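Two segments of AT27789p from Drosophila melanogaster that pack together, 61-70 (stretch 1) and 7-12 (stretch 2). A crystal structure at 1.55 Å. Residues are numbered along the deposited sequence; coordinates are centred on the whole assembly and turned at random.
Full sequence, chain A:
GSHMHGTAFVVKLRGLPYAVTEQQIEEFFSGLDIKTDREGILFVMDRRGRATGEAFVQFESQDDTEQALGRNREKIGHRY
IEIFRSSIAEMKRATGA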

# COMPACT_ATOMS: atom_id res chain seq x y z
N SER A 61 0.27 11.14 7.72
CA SER A 61 -0.81 12.05 8.07
C SER A 61 -2.13 11.51 7.55
O SER A 61 -2.19 10.70 6.63
CB SER A 61 -0.57 13.46 7.50
OG SER A 61 -0.80 13.50 6.10
N GLN A 62 -3.21 11.99 8.17
CA GLN A 62 -4.54 11.60 7.75
C GLN A 62 -4.88 12.16 6.37
O GLN A 62 -5.47 11.46 5.53
CB GLN A 62 -5.55 12.05 8.81
CG GLN A 62 -6.98 12.14 8.33
CD GLN A 62 -7.65 10.81 8.18
OE1 GLN A 62 -7.12 9.75 8.56
NE2 GLN A 62 -8.85 10.83 7.61
N ASP A 63 -4.49 13.39 6.08
CA ASP A 63 -4.83 13.92 4.76
C ASP A 63 -4.11 13.16 3.65
O ASP A 63 -4.67 13.01 2.56
CB ASP A 63 -4.50 15.40 4.69
CG ASP A 63 -4.89 16.01 3.36
OD1 ASP A 63 -6.10 16.05 3.04
OD2 ASP A 63 -3.99 16.46 2.63
N ASP A 64 -2.90 12.68 3.90
CA ASP A 64 -2.22 11.88 2.88
C ASP A 64 -2.93 10.56 2.62
O ASP A 64 -2.95 10.06 1.48
CB ASP A 64 -0.78 11.66 3.28
CG ASP A 64 0.11 12.81 2.81
OD1 ASP A 64 -0.45 13.81 2.29
OD2 ASP A 64 1.34 12.73 2.96
N THR A 65 -3.50 9.96 3.66
CA THR A 65 -4.32 8.77 3.46
C THR A 65 -5.52 9.08 2.57
O THR A 65 -5.89 8.28 1.70
CB THR A 65 -4.77 8.24 4.83
OG1 THR A 65 -3.60 8.01 5.63
CG2 THR A 65 -5.55 6.94 4.66
N GLU A 66 -6.15 10.25 2.75
CA GLU A 66 -7.30 10.55 1.93
C GLU A 66 -6.89 10.79 0.48
O GLU A 66 -7.59 10.37 -0.43
CB GLU A 66 -8.05 11.76 2.50
CG GLU A 66 -8.53 11.54 3.93
CD GLU A 66 -9.77 10.66 4.04
OE1 GLU A 66 -10.46 10.40 3.02
OE2 GLU A 66 -10.08 10.26 5.19
N GLN A 67 -5.74 11.44 0.26
CA GLN A 67 -5.26 11.61 -1.10
C GLN A 67 -4.88 10.26 -1.72
O GLN A 67 -5.06 10.08 -2.93
CB GLN A 67 -4.06 12.54 -1.14
CG GLN A 67 -4.38 14.00 -0.74
CD GLN A 67 -3.16 14.85 -0.78
OE1 GLN A 67 -2.76 15.45 0.22
NE2 GLN A 67 -2.53 14.90 -1.94
N ALA A 68 -4.38 9.32 -0.92
CA ALA A 68 -4.06 8.00 -1.47
C ALA A 68 -5.32 7.31 -1.92
O ALA A 68 -5.38 6.72 -3.00
CB ALA A 68 -3.35 7.14 -0.44
N LEU A 69 -6.37 7.37 -1.10
CA LEU A 69 -7.63 6.77 -1.51
C LEU A 69 -8.18 7.39 -2.78
O LEU A 69 -8.84 6.71 -3.58
CB LEU A 69 -8.64 6.89 -0.36
CG LEU A 69 -8.24 5.98 0.77
CD1 LEU A 69 -8.75 6.57 2.08
CD2 LEU A 69 -8.83 4.63 0.53
N GLY A 70 -7.90 8.67 -3.01
CA GLY A 70 -8.33 9.28 -4.25
C GLY A 70 -7.62 8.77 -5.48
O GLY A 70 -8.06 9.06 -6.59
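Stretch 2, residues 7-12: TAFVVK

No hydrogen bond joins these two segments, although the contact opens beside a capped helix start, where backbone amides abound; an aromatic ring covers that start instead. Phe9 lays one face of its ring over Ser61 C and Gln62 N. Its CE1 lies 3.4 Å from Gln62 CB and its CD2 3.9 Å from Ser61 N, and with chi1 at -58° (m) the end of the side chain comes nearer to the helix than its sideways CA-to-CB bond would suggest. The nearest pair of CA atoms across the two segments is Phe9 CA and Gln62 CA, 5.6 Å apart.

Two side chains bond within the helix start. Ser61, at the N-cap, accepts a hydrogen bond through OG from Asp64 N at 3.1 Å, while Thr65 OG1 donates to Ser61 O at 3.2 Å. Thr65 is thereby tied to its own helix even as it faces stretch 2: its OG1 approaches Phe9 CA to 3.3 Å, and its CG2 lies 3.9 Å from Ala8 O.

Stretch 2 begins as a loop, with Phe9 at phi/psi -84/47, and becomes extended at Val10, entering a strand that runs through Lys12. This strand and helix 62-69 point in nearly the same direction, their axes 19° apart and 8.7 Å at closest approach, so successive turns of the helix can meet the same side of the strand. Alternation then sorts the strand's side chains: Val10 points away, whereas Val11 points toward the helix. Val11 CG1 is 3.8 Å from Thr65 CG2 and 4.2 Å from both Ala68 CB and Leu69 CG, a single methyl serving three helix residues. The principle is a familiar one: helix and strand can pack on carbon contacts, here with a threonine at the centre that keeps its hydroxyl bonded within its own helix and turns a methyl to the strand.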

# COMPACT_ATOMS: atom_id res chain seq x y z
N THR A 7 -3.58 5.29 13.93
CA THR A 7 -3.91 3.91 13.63
C THR A 7 -4.72 3.74 12.36
O THR A 7 -4.89 2.60 11.91
CB THR A 7 -4.68 3.25 14.78
OG1 THR A 7 -5.92 3.94 14.98
CG2 THR A 7 -3.84 3.26 16.07
N ALA A 8 -5.23 4.82 11.77
CA ALA A 8 -5.96 4.69 10.52
C ALA A 8 -5.23 5.31 9.33
O ALA A 8 -5.83 5.44 8.26
CB ALA A 8 -7.36 5.29 10.66
N PHE A 9 -3.94 5.69 9.49
CA PHE A 9 -3.13 6.26 8.41
C PHE A 9 -2.53 5.14 7.56
O PHE A 9 -1.32 5.13 7.30
CB PHE A 9 -1.96 7.12 8.91
CG PHE A 9 -2.37 8.27 9.78
CD1 PHE A 9 -3.69 8.61 9.93
CD2 PHE A 9 -1.40 9.00 10.46
CE1 PHE A 9 -4.08 9.65 10.77
CE2 PHE A 9 -1.77 10.07 11.29
CZ PHE A 9 -3.13 10.38 11.44
N VAL A 10 -3.35 4.18 7.19
CA VAL A 10 -2.92 2.99 6.47
C VAL A 10 -3.93 2.70 5.38
O VAL A 10 -5.13 2.81 5.59
CB VAL A 10 -2.79 1.77 7.40
CG1 VAL A 10 -2.30 0.54 6.61
CG2 VAL A 10 -1.86 2.09 8.57
N VAL A 11 -3.45 2.32 4.19
CA VAL A 11 -4.33 1.83 3.14
C VAL A 11 -3.88 0.42 2.76
O VAL A 11 -2.73 0.03 2.99
CB VAL A 11 -4.35 2.74 1.90
CG1 VAL A 11 -4.71 4.19 2.25
CG2 VAL A 11 -3.01 2.67 1.16
N LYS A 12 -4.79 -0.35 2.18
CA LYS A 12 -4.50 -1.66 1.61
C LYS A 12 -4.63 -1.58 0.10
O LYS A 12 -5.58 -0.98 -0.41
CB LYS A 12 -5.49 -2.71 2.17
CG LYS A 12 -5.23 -4.13 1.66
CD LYS A 12 -6.12 -5.12 2.43
CE LYS A 12 -7.60 -4.88 2.18
NZ LYS A 12 -8.48 -5.84 2.95